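Local structure of yeast Cdc13 OB4 (Candida glabrata, 3RMH) at residues K28-N33 with I115-I120; V70-K75 with Q79-D84; G83-T88 with E126-R131. The protein forms, through this C-terminal OB-fold domain of the telomere protein Cdc13, a dimer with a second copy of itself, and as a whole probably binds DNA. The protein carries 2 engineered substitutions. One frame throughout, in Å; residues are numbered along the deposited sequence.

Contact 1: K28-N33 with I115-I120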
ATOM      1  N   LYS B  28      -2.318  17.113  12.236  1.00 37.02           N
ATOM      2  CA  LYS B  28      -1.012  16.936  12.844  1.00 31.51           C
ATOM      3  C   LYS B  28       0.036  16.531  11.815  1.00 27.20           C
ATOM      4  O   LYS B  28      -0.273  15.919  10.792  1.00 29.69           O
ATOM      5  CB  LYS B  28      -1.066  15.884  13.962  1.00 33.51           C
ATOM      6  CG  LYS B  28      -1.763  16.342  15.239  1.00 40.05           C
ATOM      7  CD  LYS B  28      -1.929  15.187  16.214  1.00 43.76           C
ATOM      8  CE  LYS B  28      -2.522  15.648  17.548  1.00 52.61           C
ATOM      9  NZ  LYS B  28      -3.931  16.131  17.422  1.00 60.45           N
ATOM     10  N   ILE B  29       1.274  16.894  12.109  1.00 25.99           N
ATOM     11  CA  ILE B  29       2.415  16.482  11.320  1.00 24.37           C
ATOM     12  C   ILE B  29       3.233  15.612  12.244  1.00 24.42           C
ATOM     13  O   ILE B  29       3.538  16.014  13.373  1.00 29.17           O
ATOM     14  CB  ILE B  29       3.238  17.698  10.874  1.00 26.63           C
ATOM     15  CG1 ILE B  29       2.425  18.520   9.872  1.00 25.73           C
ATOM     16  CG2 ILE B  29       4.558  17.255  10.236  1.00 28.96           C
ATOM     17  CD1 ILE B  29       2.928  19.955   9.728  1.00 35.27           C
ATOM     18  N   TYR B  30       3.555  14.413  11.772  1.00 25.66           N
ATOM     19  CA  TYR B  30       4.239  13.428  12.589  1.00 25.27           C
ATOM     20  C   TYR B  30       5.676  13.336  12.133  1.00 22.14           C
ATOM     21  O   TYR B  30       5.951  13.122  10.949  1.00 24.91           O
ATOM     22  CB  TYR B  30       3.561  12.071  12.438  1.00 24.83           C
ATOM     23  CG  TYR B  30       2.102  12.131  12.813  1.00 29.03           C
ATOM     24  CD1 TYR B  30       1.152  12.582  11.903  1.00 28.27           C
ATOM     25  CD2 TYR B  30       1.675  11.761  14.081  1.00 33.13           C
ATOM     26  CE1 TYR B  30      -0.189  12.655  12.243  1.00 27.12           C
ATOM     27  CE2 TYR B  30       0.327  11.823  14.426  1.00 33.75           C
ATOM     28  CZ  TYR B  30      -0.591  12.276  13.501  1.00 36.94           C
ATOM     29  OH  TYR B  30      -1.924  12.341  13.837  1.00 35.68           O
ATOM     30  N   VAL B  31       6.589  13.497  13.078  1.00 21.91           N
ATOM     31  CA  VAL B  31       7.995  13.412  12.758  1.00 26.83           C
ATOM     32  C   VAL B  31       8.403  11.960  12.928  1.00 27.89           C
ATOM     33  O   VAL B  31       8.227  11.379  13.997  1.00 34.23           O
ATOM     34  CB  VAL B  31       8.821  14.320  13.674  1.00 34.14           C
ATOM     35  CG1 VAL B  31      10.308  14.230  13.313  1.00 31.49           C
ATOM     36  CG2 VAL B  31       8.317  15.762  13.580  1.00 28.27           C
ATOM     37  N   LEU B  32       8.948  11.373  11.871  1.00 25.75           N
ATOM     38  CA  LEU B  32       9.335   9.979  11.909  1.00 23.76           C
ATOM     39  C   LEU B  32      10.818   9.834  11.621  1.00 30.52           C
ATOM     40  O   LEU B  32      11.339  10.497  10.731  1.00 27.51           O
ATOM     41  CB  LEU B  32       8.582   9.206  10.831  1.00 23.71           C
ATOM     42  CG  LEU B  32       7.061   9.293  10.873  1.00 29.21           C
ATOM     43  CD1 LEU B  32       6.493   8.520   9.708  1.00 28.28           C
ATOM     44  CD2 LEU B  32       6.554   8.748  12.203  1.00 36.87           C
ATOM     45  N   ASN B  33      11.488   8.986  12.392  1.00 29.54           N
ATOM     46  CA  ASN B  33      12.826   8.521  12.046  1.00 21.74           C
ATOM     47  C   ASN B  33      12.730   7.047  11.716  1.00 29.69           C
ATOM     48  O   ASN B  33      12.603   6.209  12.613  1.00 30.14           O
ATOM     49  CB  ASN B  33      13.816   8.784  13.196  1.00 27.10           C
ATOM     50  CG  ASN B  33      14.106  10.255  13.371  1.00 43.63           C
ATOM     51  OD1 ASN B  33      14.872  10.843  12.603  1.00 48.45           O
ATOM     52  ND2 ASN B  33      13.478  10.870  14.370  1.00 55.21           N
ATOM     53  N   ILE B 115      -7.177   7.402   2.744  1.00 26.13           N
ATOM     54  CA  ILE B 115      -6.215   8.318   3.345  1.00 25.85           C
ATOM     55  C   ILE B 115      -4.823   7.939   2.846  1.00 22.24           C
ATOM     56  O   ILE B 115      -4.451   6.770   2.861  1.00 25.72           O
ATOM     57  CB  ILE B 115      -6.273   8.282   4.880  1.00 31.54           C
ATOM     58  CG1 ILE B 115      -7.515   9.032   5.361  1.00 35.66           C
ATOM     59  CG2 ILE B 115      -5.006   8.920   5.488  1.00 31.31           C
ATOM     60  CD1 ILE B 115      -7.841   8.802   6.820  1.00 43.25           C
ATOM     61  N   ARG B 116      -4.066   8.920   2.373  1.00 22.61           N
ATOM     62  CA  ARG B 116      -2.682   8.648   1.992  1.00 26.39           C
ATOM     63  C   ARG B 116      -1.749   9.563   2.764  1.00 24.93           C
ATOM     64  O   ARG B 116      -2.024  10.749   2.909  1.00 30.31           O
ATOM     65  CB  ARG B 116      -2.475   8.832   0.485  1.00 28.76           C
ATOM     66  CG  ARG B 116      -3.166   7.774  -0.366  1.00 32.39           C
ATOM     67  CD  ARG B 116      -3.021   8.072  -1.848  1.00 41.48           C
ATOM     68  NE  ARG B 116      -3.701   7.077  -2.680  1.00 47.96           N
ATOM     69  CZ  ARG B 116      -5.013   7.058  -2.902  1.00 46.56           C
ATOM     70  NH1 ARG B 116      -5.795   7.970  -2.340  1.00 40.25           N
ATOM     71  NH2 ARG B 116      -5.551   6.119  -3.674  1.00 46.97           N
ATOM     72  N   TRP B 117      -0.654   8.999   3.256  1.00 19.95           N
ATOM     73  CA  TRP B 117       0.360   9.754   3.975  1.00 20.28           C
ATOM     74  C   TRP B 117       1.329  10.377   2.972  1.00 24.92           C
ATOM     75  O   TRP B 117       1.697   9.759   1.963  1.00 26.04           O
ATOM     76  CB  TRP B 117       1.093   8.826   4.961  1.00 20.81           C
ATOM     77  CG  TRP B 117       0.188   8.454   6.097  1.00 28.04           C
ATOM     78  CD1 TRP B 117      -0.698   7.405   6.141  1.00 32.36           C
ATOM     79  CD2 TRP B 117       0.028   9.173   7.336  1.00 29.86           C
ATOM     80  NE1 TRP B 117      -1.381   7.419   7.345  1.00 33.77           N
ATOM     81  CE2 TRP B 117      -0.967   8.478   8.077  1.00 34.08           C
ATOM     82  CE3 TRP B 117       0.623  10.308   7.872  1.00 31.58           C
ATOM     83  CZ2 TRP B 117      -1.349   8.909   9.358  1.00 23.02           C
ATOM     84  CZ3 TRP B 117       0.221  10.732   9.131  1.00 30.50           C
ATOM     85  CH2 TRP B 117      -0.745  10.029   9.865  1.00 24.74           C
ATOM     86  N   SER B 118       1.748  11.601   3.256  1.00 24.78           N
ATOM     87  CA  SER B 118       2.553  12.365   2.318  1.00 25.76           C
ATOM     88  C   SER B 118       3.599  13.109   3.130  1.00 19.26           C
ATOM     89  O   SER B 118       3.333  13.467   4.267  1.00 23.38           O
ATOM     90  CB  SER B 118       1.647  13.371   1.606  1.00 34.18           C
ATOM     91  OG  SER B 118       2.219  13.815   0.394  1.00 43.57           O
ATOM     92  N   PRO B 119       4.788  13.340   2.555  1.00 20.29           N
ATOM     93  CA  PRO B 119       5.835  14.044   3.294  1.00 24.82           C
ATOM     94  C   PRO B 119       5.873  15.545   3.018  1.00 28.35           C
ATOM     95  O   PRO B 119       5.429  16.006   1.967  1.00 29.10           O
ATOM     96  CB  PRO B 119       7.115  13.384   2.772  1.00 22.60           C
ATOM     97  CG  PRO B 119       6.795  13.073   1.337  1.00 27.43           C
ATOM     98  CD  PRO B 119       5.292  12.765   1.294  1.00 21.25           C
ATOM     99  N   ILE B 120       6.437  16.301   3.953  1.00 28.03           N
ATOM    100  CA  ILE B 120       6.491  17.750   3.835  1.00 28.79           C
ATOM    101  C   ILE B 120       7.906  18.245   3.593  1.00 30.11           C
ATOM    102  O   ILE B 120       8.807  17.885   4.333  1.00 30.99           O
ATOM    103  CB  ILE B 120       6.003  18.405   5.134  1.00 33.81           C
ATOM    104  CG1 ILE B 120       4.552  18.011   5.397  1.00 37.43           C
ATOM    105  CG2 ILE B 120       6.171  19.923   5.061  1.00 43.23           C
ATOM    106  CD1 ILE B 120       4.139  18.159   6.838  1.00 48.12           C
TER
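I120 and I29 meet through methyl and methylene groups: CD1 of I120 lies 3.5 Å from both CG1 and CG2 of I29, sitting in the fork of the branched side chain rather than against one arm. The two chains cross at about a right angle, and the CG1 branch of I120, anti to its carbonyl carbon (chi1 -61°), puts that methyl against I29. The second point of touch is aromatic. W117 presents the CZ3-CH2 edge of its six-membered ring to Y30, with CZ3 3.5 Å from Y30 CD1 and CH2 3.6 Å from Y30 CE1. The centroids lie 5.4 Å apart and the planes stand at 72°, the geometry of an offset edge-to-face pair. No hydrogen bond joins the two segments, because strand 99-108 runs between them in the curled OB-fold sheet, pairing antiparallel with each; the contact is thus made by side chains alone, across the interior of the fold. Y30 OH and T26 OG1 are hydrogen-bonded, which should restrain the far end of the ring. L22 also packs on Y30, while L68 and, from the second subunit, P64 pack on W117.

Contact 2: V70-K75 with Q79-D84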
ATOM      1  N   VAL B  70       4.302   6.221   1.933  1.00 17.15           N
ATOM      2  CA  VAL B  70       4.411   7.671   1.812  1.00 21.54           C
ATOM      3  C   VAL B  70       4.416   8.048   0.337  1.00 20.36           C
ATOM      4  O   VAL B  70       5.254   7.580  -0.419  1.00 27.70           O
ATOM      5  CB  VAL B  70       5.728   8.157   2.438  1.00 21.51           C
ATOM      6  CG1 VAL B  70       5.909   9.657   2.232  1.00 23.77           C
ATOM      7  CG2 VAL B  70       5.766   7.805   3.919  1.00 26.87           C
ATOM      8  N   TYR B  71       3.497   8.919  -0.056  1.00 17.11           N
ATOM      9  CA  TYR B  71       3.301   9.259  -1.460  1.00 18.33           C
ATOM     10  C   TYR B  71       3.744  10.659  -1.772  1.00 22.19           C
ATOM     11  O   TYR B  71       3.406  11.595  -1.059  1.00 24.78           O
ATOM     12  CB  TYR B  71       1.799   9.208  -1.803  1.00 20.88           C
ATOM     13  CG  TYR B  71       1.178   7.842  -1.776  1.00 22.66           C
ATOM     14  CD1 TYR B  71       0.878   7.180  -2.956  1.00 27.40           C
ATOM     15  CD2 TYR B  71       0.840   7.236  -0.580  1.00 24.24           C
ATOM     16  CE1 TYR B  71       0.290   5.924  -2.944  1.00 31.92           C
ATOM     17  CE2 TYR B  71       0.236   5.977  -0.554  1.00 27.79           C
ATOM     18  CZ  TYR B  71      -0.031   5.333  -1.737  1.00 33.49           C
ATOM     19  OH  TYR B  71      -0.616   4.093  -1.709  1.00 37.95           O
ATOM     20  N   ILE B  72       4.477  10.802  -2.867  1.00 17.11           N
ATOM     21  CA  ILE B  72       4.791  12.108  -3.418  1.00 20.37           C
ATOM     22  C   ILE B  72       4.087  12.113  -4.767  1.00 29.01           C
ATOM     23  O   ILE B  72       4.514  11.431  -5.691  1.00 29.01           O
ATOM     24  CB  ILE B  72       6.287  12.270  -3.625  1.00 24.50           C
ATOM     25  CG1 ILE B  72       7.005  12.179  -2.273  1.00 23.94           C
ATOM     26  CG2 ILE B  72       6.591  13.607  -4.283  1.00 29.97           C
ATOM     27  CD1 ILE B  72       8.529  12.192  -2.380  1.00 25.87           C
ATOM     28  N   THR B  73       3.007  12.878  -4.880  1.00 23.23           N
ATOM     29  CA  THR B  73       2.082  12.678  -5.995  1.00 32.98           C
ATOM     30  C   THR B  73       1.840  13.941  -6.810  1.00 34.09           C
ATOM     31  O   THR B  73       1.590  15.004  -6.245  1.00 33.29           O
ATOM     32  CB  THR B  73       0.752  12.153  -5.465  1.00 38.66           C
ATOM     33  OG1 THR B  73       1.006  11.022  -4.624  1.00 37.47           O
ATOM     34  CG2 THR B  73      -0.165  11.754  -6.614  1.00 44.63           C
ATOM     35  N   GLY B  74       1.923  13.816  -8.135  1.00 38.96           N
ATOM     36  CA  GLY B  74       1.695  14.930  -9.044  1.00 44.77           C
ATOM     37  C   GLY B  74       2.984  15.502  -9.609  1.00 48.89           C
ATOM     38  O   GLY B  74       4.016  15.458  -8.952  1.00 39.42           O
ATOM     39  N   LYS B  75       2.924  16.052 -10.819  1.00 47.05           N
ATOM     40  CA  LYS B  75       4.114  16.598 -11.473  1.00 51.22           C
ATOM     41  C   LYS B  75       4.826  17.614 -10.585  1.00 46.62           C
ATOM     42  O   LYS B  75       6.055  17.617 -10.488  1.00 50.18           O
ATOM     43  CB  LYS B  75       3.747  17.263 -12.807  1.00 65.53           C
ATOM     44  CG  LYS B  75       3.017  18.602 -12.661  1.00 75.59           C
ATOM     45  CD  LYS B  75       3.099  19.446 -13.932  1.00 84.69           C
ATOM     46  CE  LYS B  75       2.388  18.769 -15.095  1.00 86.95           C
ATOM     47  NZ  LYS B  75       2.939  19.203 -16.410  1.00 87.31           N
ATOM     48  N   GLN B  79       8.540  17.209  -8.990  1.00 37.85           N
ATOM     49  CA  GLN B  79       9.588  18.148  -9.367  1.00 39.53           C
ATOM     50  C   GLN B  79      10.162  18.870  -8.154  1.00 35.16           C
ATOM     51  O   GLN B  79      11.366  19.095  -8.076  1.00 40.51           O
ATOM     52  CB  GLN B  79       9.094  19.142 -10.422  1.00 51.36           C
ATOM     53  CG  GLN B  79       8.893  18.505 -11.790  1.00 65.35           C
ATOM     54  CD  GLN B  79      10.146  17.797 -12.288  1.00 67.81           C
ATOM     55  OE1 GLN B  79      11.211  18.405 -12.410  1.00 63.44           O
ATOM     56  NE2 GLN B  79      10.024  16.501 -12.568  1.00 62.64           N
ATOM     57  N   ASN B  80       9.313  19.229  -7.199  1.00 36.55           N
ATOM     58  CA  ASN B  80       9.822  19.843  -5.974  1.00 31.94           C
ATOM     59  C   ASN B  80      10.739  18.869  -5.244  1.00 25.47           C
ATOM     60  O   ASN B  80      11.782  19.257  -4.707  1.00 31.95           O
ATOM     61  CB  ASN B  80       8.679  20.287  -5.054  1.00 41.40           C
ATOM     62  CG  ASN B  80       7.829  21.392  -5.665  1.00 49.98           C
ATOM     63  OD1 ASN B  80       8.274  22.112  -6.554  1.00 44.96           O
ATOM     64  ND2 ASN B  80       6.595  21.529  -5.180  1.00 45.81           N
ATOM     65  N   PHE B  81      10.357  17.599  -5.221  1.00 29.59           N
ATOM     66  CA  PHE B  81      11.196  16.583  -4.592  1.00 26.81           C
ATOM     67  C   PHE B  81      12.554  16.436  -5.285  1.00 36.28           C
ATOM     68  O   PHE B  81      13.584  16.314  -4.623  1.00 29.95           O
ATOM     69  CB  PHE B  81      10.489  15.224  -4.538  1.00 24.76           C
ATOM     70  CG  PHE B  81      11.387  14.097  -4.067  1.00 25.09           C
ATOM     71  CD1 PHE B  81      12.061  13.293  -4.974  1.00 27.62           C
ATOM     72  CD2 PHE B  81      11.567  13.857  -2.714  1.00 23.41           C
ATOM     73  CE1 PHE B  81      12.893  12.267  -4.540  1.00 27.64           C
ATOM     74  CE2 PHE B  81      12.389  12.829  -2.274  1.00 23.78           C
ATOM     75  CZ  PHE B  81      13.052  12.028  -3.186  1.00 23.43           C
ATOM     76  N   LEU B  82      12.562  16.452  -6.614  1.00 33.06           N
ATOM     77  CA  LEU B  82      13.799  16.217  -7.365  1.00 27.57           C
ATOM     78  C   LEU B  82      14.718  17.432  -7.445  1.00 35.87           C
ATOM     79  O   LEU B  82      15.942  17.301  -7.391  1.00 41.79           O
ATOM     80  CB  LEU B  82      13.482  15.761  -8.790  1.00 35.00           C
ATOM     81  CG  LEU B  82      12.665  14.485  -8.991  1.00 39.32           C
ATOM     82  CD1 LEU B  82      12.117  14.441 -10.414  1.00 43.13           C
ATOM     83  CD2 LEU B  82      13.481  13.227  -8.671  1.00 34.85           C
ATOM     84  N   GLY B  83      14.139  18.615  -7.604  1.00 40.67           N
ATOM     85  CA  GLY B  83      14.949  19.776  -7.924  1.00 41.67           C
ATOM     86  C   GLY B  83      15.629  19.564  -9.269  1.00 52.11           C
ATOM     87  O   GLY B  83      14.969  19.212 -10.249  1.00 52.68           O
ATOM     88  N   ASP B  84      16.947  19.756  -9.314  1.00 57.92           N
ATOM     89  CA  ASP B  84      17.718  19.634 -10.554  1.00 71.19           C
ATOM     90  C   ASP B  84      18.236  18.218 -10.775  1.00 71.16           C
ATOM     91  O   ASP B  84      19.364  18.027 -11.230  1.00 80.45           O
ATOM     92  CB  ASP B  84      18.913  20.594 -10.542  1.00 81.42           C
ATOM     93  CG  ASP B  84      18.514  22.033 -10.796  1.00 96.19           C
ATOM     94  OD1 ASP B  84      17.665  22.273 -11.680  1.00101.16           O
ATOM     95  OD2 ASP B  84      19.058  22.928 -10.114  1.00102.94           O
TER
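I72 and F81 form the tight half of a strand-to-helix junction in the OB fold, where strand 68-73 of the sheet passes through G74 into helix 75-82. One methyl does the touching: I72 CD1 lies against the CD2 side of the F81 ring, 3.5 Å from F81 CD2, with F81 CG and CE2 flanking that atom at similar range, 3.8 and 3.9 Å from the methyl. The I72 and F81 side chains cross at about a right angle. With F81 CG anti to the backbone N (chi1 172°), the ring is turned in from the helix to the strand, and both residues are buried. I47 of strand 46-52 touches both I72 and F81, and I124 and L127 of helix 124-134 cover F81 further, which places the pair in the hydrophobic core.

The other half is looser and faces solvent. G74, at the N-cap position, has a positive phi (103°), a conformation suited to glycine. The K75 side chain is exposed and poorly ordered, and comes no nearer than 5.4 Å to segment 79-84. What joins K75 to Q79 is backbone: a regular i to i+4 helical bond with an N-H...O angle of 159°. CB and CG of Q79 lie alongside the same oxygen, CG being placed beside the backbone N by chi1. Thus K75 O receives Q79 N at 2.9 Å and is also approached by Q79 CG at 3.2 Å.

Contact 3: G83-T88 with E126-R131; sequences GDEVLT and ELRLQR. Engineered in segment 83-88: V86 (natural residue Ala).
The carboxylate of E85 meets the guanidinium group of R128 at its edge, and a salt bridge is the whole of the contact between these segments. R128 NH1 donates to E85 OE1 at 3.2 Å, with the N-H...O angle at 174°. A second bond, R128 NH2 to E85 OE2 at 3.3 Å, is weak although nearly as straight. Each carboxylate oxygen therefore receives one N-H, from a different nitrogen of the arginine.

The pairing is two-pronged but not coplanar. E85 OE1 lies only 3° out of the guanidinium plane, whereas NH1 reaches that oxygen from above the carboxylate, whose plane stands 88° from that of the guanidinium. The long side chain of R128, extended from CG to NE, carries the charge from the helix to the loop; E85, bent at chi2, turns its carboxylate to meet it. I91 packs against both E85 and R128, bringing apolar cover to the pair.

On the helix, E126 and Q130 are paired one turn apart: Q130 NE2 lies 2.9 Å from E126 OE1, which uses its syn lone pair, and makes a weak bond to OE2. The amide oxygen of Q130 accepts from the backbone N of R101, tying the helix to strand 99-108. The backbone is satisfied in helical fashion, with Q130 N bonded to E126 O at 3.0 Å. The arrangement is a surface salt bridge between helix 124-134, C-terminal to the OB-fold strands, and the loop that follows helix 75-82.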
ATOM      1  N   GLY B  83      14.139  18.615  -7.604  1.00 40.67           N
ATOM      2  CA  GLY B  83      14.949  19.776  -7.924  1.00 41.67           C
ATOM      3  C   GLY B  83      15.629  19.564  -9.269  1.00 52.11           C
ATOM      4  O   GLY B  83      14.969  19.212 -10.249  1.00 52.68           O
ATOM      5  N   ASP B  84      16.947  19.756  -9.314  1.00 57.92           N
ATOM      6  CA  ASP B  84      17.718  19.634 -10.554  1.00 71.19           C
ATOM      7  C   ASP B  84      18.236  18.218 -10.775  1.00 71.16           C
ATOM      8  O   ASP B  84      19.364  18.027 -11.230  1.00 80.45           O
ATOM      9  CB  ASP B  84      18.913  20.594 -10.542  1.00 81.42           C
ATOM     10  CG  ASP B  84      18.514  22.033 -10.796  1.00 96.19           C
ATOM     11  OD1 ASP B  84      17.665  22.273 -11.680  1.00101.16           O
ATOM     12  OD2 ASP B  84      19.058  22.928 -10.114  1.00102.94           O
ATOM     13  N   GLU B  85      17.417  17.228 -10.452  1.00 60.43           N
ATOM     14  CA  GLU B  85      17.843  15.838 -10.542  1.00 53.46           C
ATOM     15  C   GLU B  85      16.874  15.039 -11.404  1.00 47.02           C
ATOM     16  O   GLU B  85      15.665  15.229 -11.321  1.00 47.70           O
ATOM     17  CB  GLU B  85      17.930  15.230  -9.139  1.00 52.81           C
ATOM     18  CG  GLU B  85      18.605  13.875  -9.075  1.00 56.98           C
ATOM     19  CD  GLU B  85      20.117  13.972  -9.149  1.00 56.14           C
ATOM     20  OE1 GLU B  85      20.676  15.021  -8.762  1.00 58.78           O
ATOM     21  OE2 GLU B  85      20.745  12.995  -9.596  1.00 54.59           O
ATOM     22  N   VAL B  86      17.404  14.145 -12.228  1.00 47.37           N
ATOM     23  CA  VAL B  86      16.566  13.302 -13.075  1.00 50.17           C
ATOM     24  C   VAL B  86      15.968  12.148 -12.269  1.00 44.83           C
ATOM     25  O   VAL B  86      16.648  11.547 -11.436  1.00 45.29           O
ATOM     26  CB  VAL B  86      17.369  12.741 -14.267  1.00 59.20           C
ATOM     27  CG1 VAL B  86      18.600  11.994 -13.773  1.00 65.01           C
ATOM     28  CG2 VAL B  86      16.493  11.839 -15.119  1.00 58.95           C
ATOM     29  N   LEU B  87      14.695  11.851 -12.515  1.00 42.21           N
ATOM     30  CA  LEU B  87      13.997  10.797 -11.788  1.00 40.54           C
ATOM     31  C   LEU B  87      14.394   9.406 -12.284  1.00 49.82           C
ATOM     32  O   LEU B  87      13.898   8.947 -13.314  1.00 51.98           O
ATOM     33  CB  LEU B  87      12.478  10.971 -11.899  1.00 43.33           C
ATOM     34  CG  LEU B  87      11.634   9.914 -11.176  1.00 45.54           C
ATOM     35  CD1 LEU B  87      11.980   9.834  -9.688  1.00 41.36           C
ATOM     36  CD2 LEU B  87      10.140  10.175 -11.356  1.00 47.78           C
ATOM     37  N   THR B  88      15.291   8.747 -11.552  1.00 45.34           N
ATOM     38  CA  THR B  88      15.635   7.348 -11.810  1.00 45.34           C
ATOM     39  C   THR B  88      15.664   6.578 -10.499  1.00 43.01           C
ATOM     40  O   THR B  88      15.818   7.173  -9.434  1.00 43.06           O
ATOM     41  CB  THR B  88      17.009   7.202 -12.469  1.00 52.59           C
ATOM     42  OG1 THR B  88      18.008   7.790 -11.627  1.00 60.66           O
ATOM     43  CG2 THR B  88      17.025   7.881 -13.826  1.00 59.53           C
ATOM     44  N   GLU B 126      17.943  16.975   0.343  1.00 30.18           N
ATOM     45  CA  GLU B 126      17.886  16.943   1.797  1.00 25.54           C
ATOM     46  C   GLU B 126      18.094  15.531   2.372  1.00 26.82           C
ATOM     47  O   GLU B 126      18.739  15.379   3.399  1.00 23.56           O
ATOM     48  CB  GLU B 126      16.574  17.538   2.297  1.00 36.20           C
ATOM     49  CG  GLU B 126      16.677  18.077   3.705  1.00 47.67           C
ATOM     50  CD  GLU B 126      16.542  16.982   4.731  1.00 48.72           C
ATOM     51  OE1 GLU B 126      15.875  15.972   4.413  1.00 46.48           O
ATOM     52  OE2 GLU B 126      17.091  17.131   5.846  1.00 50.44           O
ATOM     53  N   LEU B 127      17.527  14.505   1.732  1.00 26.87           N
ATOM     54  CA  LEU B 127      17.727  13.130   2.195  1.00 23.56           C
ATOM     55  C   LEU B 127      19.189  12.746   2.042  1.00 25.22           C
ATOM     56  O   LEU B 127      19.746  12.020   2.872  1.00 26.17           O
ATOM     57  CB  LEU B 127      16.843  12.143   1.415  1.00 29.63           C
ATOM     58  CG  LEU B 127      15.336  12.211   1.693  1.00 27.68           C
ATOM     59  CD1 LEU B 127      14.542  11.333   0.724  1.00 28.11           C
ATOM     60  CD2 LEU B 127      15.029  11.840   3.137  1.00 29.40           C
ATOM     61  N   ARG B 128      19.807  13.220   0.967  1.00 22.69           N
ATOM     62  CA  ARG B 128      21.230  12.954   0.742  1.00 25.72           C
ATOM     63  C   ARG B 128      22.077  13.603   1.833  1.00 31.18           C
ATOM     64  O   ARG B 128      23.077  13.035   2.271  1.00 26.28           O
ATOM     65  CB  ARG B 128      21.672  13.481  -0.626  1.00 31.65           C
ATOM     66  CG  ARG B 128      21.333  12.573  -1.789  1.00 39.20           C
ATOM     67  CD  ARG B 128      21.606  13.259  -3.116  1.00 39.95           C
ATOM     68  NE  ARG B 128      21.282  12.396  -4.244  1.00 38.59           N
ATOM     69  CZ  ARG B 128      21.121  12.826  -5.489  1.00 45.71           C
ATOM     70  NH1 ARG B 128      21.265  14.116  -5.766  1.00 50.61           N
ATOM     71  NH2 ARG B 128      20.814  11.968  -6.452  1.00 45.14           N
ATOM     72  N   LEU B 129      21.667  14.797   2.256  1.00 28.54           N
ATOM     73  CA  LEU B 129      22.366  15.508   3.320  1.00 31.53           C
ATOM     74  C   LEU B 129      22.227  14.756   4.633  1.00 27.80           C
ATOM     75  O   LEU B 129      23.197  14.623   5.372  1.00 25.56           O
ATOM     76  CB  LEU B 129      21.848  16.944   3.456  1.00 31.76           C
ATOM     77  CG  LEU B 129      22.632  17.890   4.368  1.00 29.70           C
ATOM     78  CD1 LEU B 129      24.109  17.913   3.967  1.00 32.54           C
ATOM     79  CD2 LEU B 129      22.033  19.286   4.325  1.00 35.95           C
ATOM     80  N   GLN B 130      21.026  14.239   4.916  1.00 26.99           N
ATOM     81  CA  GLN B 130      20.840  13.435   6.125  1.00 23.44           C
ATOM     82  C   GLN B 130      21.796  12.255   6.146  1.00 25.01           C
ATOM     83  O   GLN B 130      22.388  11.945   7.178  1.00 32.65           O
ATOM     84  CB  GLN B 130      19.404  12.927   6.258  1.00 25.81           C
ATOM     85  CG  GLN B 130      18.373  13.977   6.618  1.00 27.18           C
ATOM     86  CD  GLN B 130      17.032  13.337   6.925  1.00 30.54           C
ATOM     87  OE1 GLN B 130      16.973  12.265   7.510  1.00 29.28           O
ATOM     88  NE2 GLN B 130      15.957  13.984   6.524  1.00 32.07           N
ATOM     89  N   ARG B 131      21.950  11.594   5.006  1.00 28.18           N
ATOM     90  CA  ARG B 131      22.882  10.452   4.916  1.00 28.76           C
ATOM     91  C   ARG B 131      24.315  10.848   5.233  1.00 25.60           C
ATOM     92  O   ARG B 131      25.058  10.099   5.888  1.00 31.25           O
ATOM     93  CB  ARG B 131      22.809   9.830   3.524  1.00 27.83           C
ATOM     94  CG  ARG B 131      23.868   8.785   3.201  1.00 32.88           C
ATOM     95  CD  ARG B 131      23.489   8.100   1.890  1.00 34.03           C
ATOM     96  NE  ARG B 131      24.516   7.159   1.419  1.00 35.61           N
ATOM     97  CZ  ARG B 131      25.578   7.496   0.699  1.00 45.03           C
ATOM     98  NH1 ARG B 131      25.803   8.770   0.372  1.00 34.96           N
ATOM     99  NH2 ARG B 131      26.441   6.555   0.329  1.00 58.43           N
TER

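Contact 2 is nested in the chain between the two segments of contact 1, and both reach the same sheet; their centres are 15 Å apart. They meet on the strands, where W117 O lies 2.8 Å from Y71 N and S118 OG 2.9 Å from Y71 O, both probable hydrogen bonds. Contacts 2 and 3 share G83 and D84, with centres 11 Å apart, and touch through packing: L82 CD1 on L87 CB at 3.8 Å and F81 CE2 on L127 CD1 at 4.0 Å. Contacts 1 and 3 do not touch, their nearest atoms being about 6 Å apart. The second subunit reaches contacts 1 and 2, through I115, W117 and Y71, but not contact 3.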